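Local atomic coordinates of transcription regulator (PDB entry 3CRJ), a protein that probably binds DNA at cis-regulatory sites as a TetR-family transcription factor, most likely acting as a repressor. Residues A22-A26 against R39-Y44; R88-L92 against M137-V141; P85-L89 against G149-D153. All blocks are in the same frame, centred on the assembly; numbering follows the deposited sequence.

Interaction 1: A22-A26 against R39-Y44; sequences ATYRA and RIADEY
Three residues account for most of the 344 Å² buried here: Glu43 with 85 Å², Ile40 with 58 Å² and Ala22 with 53 Å². Both segments are alpha-helical; 22-26 is a middle portion of helix 12-30, and 39-44 runs to the end of helix 37-44. Their axes approach to 8.2 Å with 117° between N-to-C directions (signed crossing angle 117°). The register sets the CA of Ala22 5.0 Å from that of Glu43, and the CA of Thr23 5.5 Å from that of Ile40. Such proximity is possible because alanines face the partner helix: Ala22 CB lies 3.7 Å from Tyr44 N, 3.8 Å from Tyr44 CB and 3.8 Å from Ile40 O, so it packs directly on backbone. One turn later, Ala26 CB sits 4.1 Å from Ile40 CA. This steep crossing belongs to the three-helix DNA-binding domain of TetR regulators, where helix 37-44 opens the predicted helix-turn-helix (36-55) and helix 12-30 packs against it. Ile40, with chi1 m and chi2 t, fills the interior: its CG2 is 4.4 Å from Ala22 CB and its CG1 4.4 Å from Ala26 CB, while Leu61 of helix 58-78 adds a further apolar neighbour. At the solvent-facing margin Glu43 bends back (chi1 -90°, chi2 -80°) to meet Arg25 (chi1 m, chi2 t, chi3 m). The salt bridge Arg25 NE to Glu43 OE1 measures 2.6 Å, with an N-H...O angle of 165°, and Arg25 NH2 donates to the backbone Glu43 O at 3.1 Å and 158°.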
# COMPACT_ATOMS: atom_id res chain seq x y z
N ALA A 22 14.75 10.76 18.38
CA ALA A 22 13.70 11.73 18.68
C ALA A 22 12.65 11.68 17.59
O ALA A 22 11.45 11.63 17.88
CB ALA A 22 14.27 13.12 18.79
N THR A 23 13.11 11.69 16.34
CA THR A 23 12.24 11.65 15.17
C THR A 23 11.30 10.45 15.23
O THR A 23 10.07 10.62 15.24
CB THR A 23 13.04 11.63 13.89
OG1 THR A 23 14.10 12.57 14.02
CG2 THR A 23 12.17 12.02 12.70
N TYR A 24 11.88 9.26 15.32
CA TYR A 24 11.09 8.08 15.53
C TYR A 24 10.02 8.35 16.59
O TYR A 24 8.84 8.16 16.30
CB TYR A 24 11.96 6.91 15.96
CG TYR A 24 11.16 5.70 16.36
CD1 TYR A 24 10.94 4.66 15.47
CD2 TYR A 24 10.64 5.59 17.65
CE1 TYR A 24 10.20 3.53 15.85
CE2 TYR A 24 9.90 4.48 18.05
CZ TYR A 24 9.67 3.46 17.15
OH TYR A 24 8.94 2.36 17.54
N ARG A 25 10.41 8.82 17.78
CA ARG A 25 9.46 8.98 18.89
C ARG A 25 8.37 9.97 18.56
O ARG A 25 7.21 9.77 18.92
CB ARG A 25 10.16 9.37 20.20
CG ARG A 25 10.86 8.21 20.91
CD ARG A 25 11.23 8.60 22.33
NE ARG A 25 12.15 9.75 22.41
CZ ARG A 25 13.47 9.69 22.18
NH1 ARG A 25 14.05 8.54 21.84
NH2 ARG A 25 14.21 10.78 22.28
N ALA A 26 8.73 11.02 17.84
CA ALA A 26 7.82 12.13 17.58
C ALA A 26 6.82 11.75 16.49
O ALA A 26 5.60 12.00 16.62
CB ALA A 26 8.61 13.36 17.20
N ARG A 39 8.46 19.67 17.50
CA ARG A 39 8.05 18.51 18.28
C ARG A 39 9.18 17.49 18.33
O ARG A 39 9.47 16.91 19.39
CB ARG A 39 6.75 17.92 17.76
CG ARG A 39 5.54 18.63 18.35
CD ARG A 39 4.33 18.45 17.47
NE ARG A 39 3.25 19.35 17.85
CZ ARG A 39 1.96 19.09 17.64
NH1 ARG A 39 1.58 17.96 17.07
NH2 ARG A 39 1.04 19.95 18.02
N ILE A 40 9.85 17.32 17.20
CA ILE A 40 11.13 16.64 17.15
C ILE A 40 12.06 17.21 18.23
O ILE A 40 12.55 16.46 19.08
CB ILE A 40 11.76 16.80 15.78
CG1 ILE A 40 10.82 16.20 14.73
CG2 ILE A 40 13.16 16.17 15.77
CD1 ILE A 40 11.34 16.31 13.31
N ALA A 41 12.27 18.52 18.22
CA ALA A 41 13.15 19.12 19.20
C ALA A 41 12.71 18.84 20.63
O ALA A 41 13.54 18.52 21.46
CB ALA A 41 13.29 20.60 18.97
N ASP A 42 11.41 18.96 20.91
CA ASP A 42 10.90 18.59 22.24
C ASP A 42 11.27 17.16 22.64
O ASP A 42 11.58 16.87 23.79
CB ASP A 42 9.40 18.81 22.37
CG ASP A 42 8.88 18.44 23.77
OD1 ASP A 42 8.66 17.23 24.05
OD2 ASP A 42 8.70 19.36 24.61
N GLU A 43 11.26 16.25 21.68
CA GLU A 43 11.64 14.88 21.97
C GLU A 43 13.15 14.67 22.10
O GLU A 43 13.59 13.73 22.75
CB GLU A 43 11.02 13.94 20.94
CG GLU A 43 9.64 13.44 21.37
CD GLU A 43 9.71 12.30 22.36
OE1 GLU A 43 10.83 11.96 22.81
OE2 GLU A 43 8.65 11.75 22.69
N TYR A 44 13.91 15.57 21.50
CA TYR A 44 15.37 15.51 21.50
C TYR A 44 15.91 16.09 22.80
O TYR A 44 16.95 15.66 23.31
CB TYR A 44 15.89 16.23 20.26
CG TYR A 44 17.38 16.44 20.14
CD1 TYR A 44 18.29 15.40 20.35
CD2 TYR A 44 17.87 17.67 19.74
CE1 TYR A 44 19.68 15.60 20.21
CE2 TYR A 44 19.26 17.89 19.59
CZ TYR A 44 20.15 16.86 19.82
OH TYR A 44 21.51 17.09 19.67

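Interaction 2: R88-L92 against M137-V141; sequences RLNLL and MLKAV
Apolar helix-helix packing joins two nearly antiparallel helices in the C-terminal part of the chain: 88-92 lies within helix 85-97, and 137-141 within the long helix 121-148. No hydrogen bond crosses the interface, and 294 Å² is buried. The axes come within 10.0 Å at 162° between N-to-C directions (signed crossing angle -162°). Leu89 and Val141 form the nearest CA pair, 6.3 Å apart. Val141, with chi1 p, points toward the partner helix and divides its two methyls: CG2 lies 3.7 Å from Arg88 CB and 3.9 Å from the backbone Leu89 N, while CG1 reaches the side chains, 3.9 Å from Leu89 CD1 and 4.2 Å from Leu92 CD2. This is interior packing of the all-helical C-terminal domain of a TetR-type regulator, the region that in this family generally carries ligand binding and dimerization. Leu89 (chi1 t, chi2 p) extends CD1 to 3.6 Å from Leu138 CD2. One turn on, Leu92 takes 75 Å² of cover, with chi1 at -91°, between wells; its CG meets CE of the selenomethionine Met137 at 3.4 Å, a tight contact, and its CB lies 4.3 Å from Leu138 CD2. Met137 has chi1 p and chi2 t, and also touches Phe73 and Ile77 of helix 58-78. The aliphatic base of Arg88 packs on Val141, but its guanidinium NH1 is hydrogen-bonded to the backbone oxygens of Thr82 and Val80.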
# COMPACT_ATOMS: atom_id res chain seq x y z
N ARG A 88 17.19 -19.13 4.13
CA ARG A 88 17.50 -17.72 4.02
C ARG A 88 16.32 -16.94 3.49
O ARG A 88 16.05 -15.81 3.94
CB ARG A 88 18.72 -17.51 3.14
CG ARG A 88 19.42 -16.19 3.41
CD ARG A 88 20.38 -15.75 2.30
NE ARG A 88 20.71 -14.33 2.46
CZ ARG A 88 21.56 -13.86 3.36
NH1 ARG A 88 22.22 -14.68 4.18
NH2 ARG A 88 21.77 -12.54 3.42
N LEU A 89 15.61 -17.53 2.53
CA LEU A 89 14.42 -16.90 2.01
C LEU A 89 13.52 -16.69 3.20
O LEU A 89 13.15 -15.54 3.53
CB LEU A 89 13.73 -17.76 0.95
CG LEU A 89 12.62 -17.06 0.16
CD1 LEU A 89 12.97 -15.62 -0.33
CD2 LEU A 89 12.17 -17.89 -1.00
N ASN A 90 13.22 -17.78 3.90
CA ASN A 90 12.31 -17.69 5.03
C ASN A 90 12.67 -16.60 6.02
O ASN A 90 11.82 -15.80 6.41
CB ASN A 90 12.16 -19.05 5.72
CG ASN A 90 11.21 -19.95 4.99
OD1 ASN A 90 10.14 -19.52 4.57
ND2 ASN A 90 11.59 -21.20 4.81
N LEU A 91 13.94 -16.57 6.42
CA LEU A 91 14.45 -15.61 7.37
C LEU A 91 14.29 -14.19 6.86
O LEU A 91 13.99 -13.29 7.62
CB LEU A 91 15.91 -15.93 7.65
CG LEU A 91 16.21 -16.78 8.89
CD1 LEU A 91 15.11 -17.78 9.25
CD2 LEU A 91 17.60 -17.48 8.78
N LEU A 92 14.48 -14.00 5.56
CA LEU A 92 14.24 -12.67 4.98
C LEU A 92 12.76 -12.33 5.04
O LEU A 92 12.39 -11.25 5.50
CB LEU A 92 14.76 -12.58 3.56
CG LEU A 92 16.19 -12.08 3.49
CD1 LEU A 92 17.01 -12.61 4.65
CD2 LEU A 92 16.81 -12.46 2.17
N MSE A 137 18.24 -8.33 -2.29
CA MSE A 137 18.47 -9.43 -1.36
C MSE A 137 17.52 -10.62 -1.57
O MSE A 137 17.88 -11.75 -1.28
CB MSE A 137 18.40 -8.96 0.08
CG MSE A 137 17.03 -8.52 0.45
SE MSE A 137 16.87 -8.21 2.33
CE MSE A 137 15.14 -9.06 2.48
N LEU A 138 16.33 -10.36 -2.08
CA LEU A 138 15.39 -11.43 -2.38
C LEU A 138 15.73 -12.19 -3.66
O LEU A 138 15.82 -13.43 -3.64
CB LEU A 138 13.97 -10.87 -2.46
CG LEU A 138 13.29 -10.69 -1.11
CD1 LEU A 138 11.91 -10.10 -1.33
CD2 LEU A 138 13.21 -11.99 -0.36
N LYS A 139 15.92 -11.47 -4.76
CA LYS A 139 16.43 -12.09 -5.97
C LYS A 139 17.73 -12.89 -5.77
O LYS A 139 17.89 -13.98 -6.34
CB LYS A 139 16.64 -11.06 -7.04
CG LYS A 139 16.69 -11.65 -8.42
CD LYS A 139 16.40 -10.59 -9.44
CE LYS A 139 17.54 -9.57 -9.53
NZ LYS A 139 18.78 -10.17 -10.03
N ALA A 140 18.64 -12.37 -4.95
CA ALA A 140 19.90 -13.05 -4.67
C ALA A 140 19.75 -14.41 -4.02
O ALA A 140 20.49 -15.30 -4.35
CB ALA A 140 20.84 -12.17 -3.84
N VAL A 141 18.79 -14.59 -3.12
CA VAL A 141 18.71 -15.89 -2.48
C VAL A 141 17.98 -16.85 -3.41
O VAL A 141 18.34 -18.03 -3.52
CB VAL A 141 18.15 -15.85 -1.05
CG1 VAL A 141 16.79 -15.20 -1.02
CG2 VAL A 141 18.10 -17.25 -0.45

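Interaction 3: P85-L89 against G149-D153; sequences PEARL and GVFTD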
# COMPACT_ATOMS: atom_id res chain seq x y z
N PRO A 85 19.63 -21.57 0.85
CA PRO A 85 18.60 -20.87 0.12
C PRO A 85 17.21 -20.98 0.72
O PRO A 85 16.53 -19.95 0.83
CB PRO A 85 18.66 -21.50 -1.28
CG PRO A 85 19.41 -22.74 -1.13
CD PRO A 85 20.38 -22.49 -0.02
N GLU A 86 16.78 -22.17 1.13
CA GLU A 86 15.45 -22.31 1.72
C GLU A 86 15.41 -21.53 3.04
O GLU A 86 14.50 -20.70 3.25
CB GLU A 86 15.07 -23.78 1.96
CG GLU A 86 16.03 -24.81 1.32
CD GLU A 86 15.42 -26.22 1.23
OE1 GLU A 86 14.18 -26.29 0.99
OE2 GLU A 86 16.18 -27.23 1.42
N ALA A 87 16.39 -21.77 3.91
CA ALA A 87 16.38 -21.13 5.24
C ALA A 87 16.52 -19.61 5.17
O ALA A 87 16.02 -18.89 6.03
CB ALA A 87 17.44 -21.72 6.14
N ARG A 88 17.19 -19.13 4.13
CA ARG A 88 17.50 -17.72 4.02
C ARG A 88 16.32 -16.94 3.49
O ARG A 88 16.05 -15.81 3.94
CB ARG A 88 18.72 -17.51 3.14
CG ARG A 88 19.42 -16.19 3.41
CD ARG A 88 20.38 -15.75 2.30
NE ARG A 88 20.71 -14.33 2.46
CZ ARG A 88 21.56 -13.86 3.36
NH1 ARG A 88 22.22 -14.68 4.18
NH2 ARG A 88 21.77 -12.54 3.42
N LEU A 89 15.61 -17.53 2.53
CA LEU A 89 14.42 -16.90 2.01
C LEU A 89 13.52 -16.69 3.20
O LEU A 89 13.15 -15.54 3.53
CB LEU A 89 13.73 -17.76 0.95
CG LEU A 89 12.62 -17.06 0.16
CD1 LEU A 89 12.97 -15.62 -0.33
CD2 LEU A 89 12.17 -17.89 -1.00
N GLY A 149 20.19 -25.76 -7.23
CA GLY A 149 19.22 -26.73 -7.75
C GLY A 149 18.11 -27.05 -6.77
O GLY A 149 17.30 -27.96 -7.01
N VAL A 150 18.07 -26.30 -5.66
CA VAL A 150 17.02 -26.40 -4.63
C VAL A 150 15.69 -25.79 -5.09
O VAL A 150 14.62 -26.17 -4.62
CB VAL A 150 17.49 -25.67 -3.33
CG1 VAL A 150 16.39 -25.60 -2.27
CG2 VAL A 150 18.72 -26.36 -2.77
N PHE A 151 15.77 -24.80 -5.98
CA PHE A 151 14.58 -24.13 -6.51
C PHE A 151 14.50 -24.39 -8.00
O PHE A 151 15.52 -24.44 -8.69
CB PHE A 151 14.64 -22.61 -6.31
CG PHE A 151 14.72 -22.14 -4.86
CD1 PHE A 151 14.15 -22.87 -3.82
CD2 PHE A 151 15.31 -20.89 -4.56
CE1 PHE A 151 14.20 -22.39 -2.50
CE2 PHE A 151 15.36 -20.42 -3.26
CZ PHE A 151 14.81 -21.16 -2.24
N THR A 152 13.28 -24.53 -8.50
CA THR A 152 13.02 -24.63 -9.93
C THR A 152 13.59 -23.43 -10.69
O THR A 152 13.53 -22.29 -10.17
CB THR A 152 11.52 -24.66 -10.16
OG1 THR A 152 10.99 -25.79 -9.46
CG2 THR A 152 11.18 -24.72 -11.63
N ASP A 153 14.12 -23.66 -11.89
CA ASP A 153 14.67 -22.56 -12.67
C ASP A 153 13.57 -21.68 -13.25
O ASP A 153 13.05 -21.97 -14.31
CB ASP A 153 15.60 -23.03 -13.79
CG ASP A 153 16.20 -21.87 -14.57
OD1 ASP A 153 16.64 -22.07 -15.71
OD2 ASP A 153 16.23 -20.73 -14.06
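Pro85 opens helix 85-97 in the C-terminal domain of this TetR-type protein, and its side chain already faces the turn that follows helix 121-148. That long helix ends in a Schellman motif: Gly149 has a positive phi (78°), a conformation glycine adopts easily, and two bonds reach back into the last helical turn. The chain then turns so that Val150 and Phe151 meet the start of the other helix; together the segments bury 222 Å², with no hydrogen bond between them. The ring of Pro85 supplies the first apolar contacts, CG to Val150 CG2 at 4.0 Å and CB to Phe151 CZ at 4.0 Å. The nearest CA pair, Pro85 and Val150, is separated by 7.5 Å, so side chains bridge the gap. Glu86 comes next, its CD lying 3.7 Å from Val150 CG1, while its OE1 has a weak hydrogen bond to Gln199. Ala87 and Arg88 make no contact with 149-153, and the chain regains the interface one turn on at Leu89, whose CD2 is 4.4 Å from Phe151 CZ. Phe151, with chi1 m, thus lays its ring tip against the flank of the first helical turn; Leu198 of helix 181-198 also contacts it. Pro85 O, which accepts the helical bond from Leu89 N at 3.1 Å, lies near the plane of the Phe151 ring at its edge, 3.7 Å from Phe151 CZ.

How the interactions relate
From the N terminus, interaction 1 comes first, closing over 12 intervening residues, from helix 12-30 to helix 37-44, within the DNA-binding region. The chain then runs through helix 58-78 to helix 85-97, from which interactions 2 and 3 both start, sharing Arg88 and Leu89. Interaction 2 closes over 44 intervening residues at helix 121-148; interaction 3 closes over 59, just past that helix's end, so the 93-136 span of the former nests inside the 90-148 span of the latter. Their centres are 9 Å apart, and they touch where Val141 CG2 lies 3.4 Å from Pro85 O. Interaction 1 lies in series before both, its centre 34 Å and 43 Å from theirs, across the chain's centre.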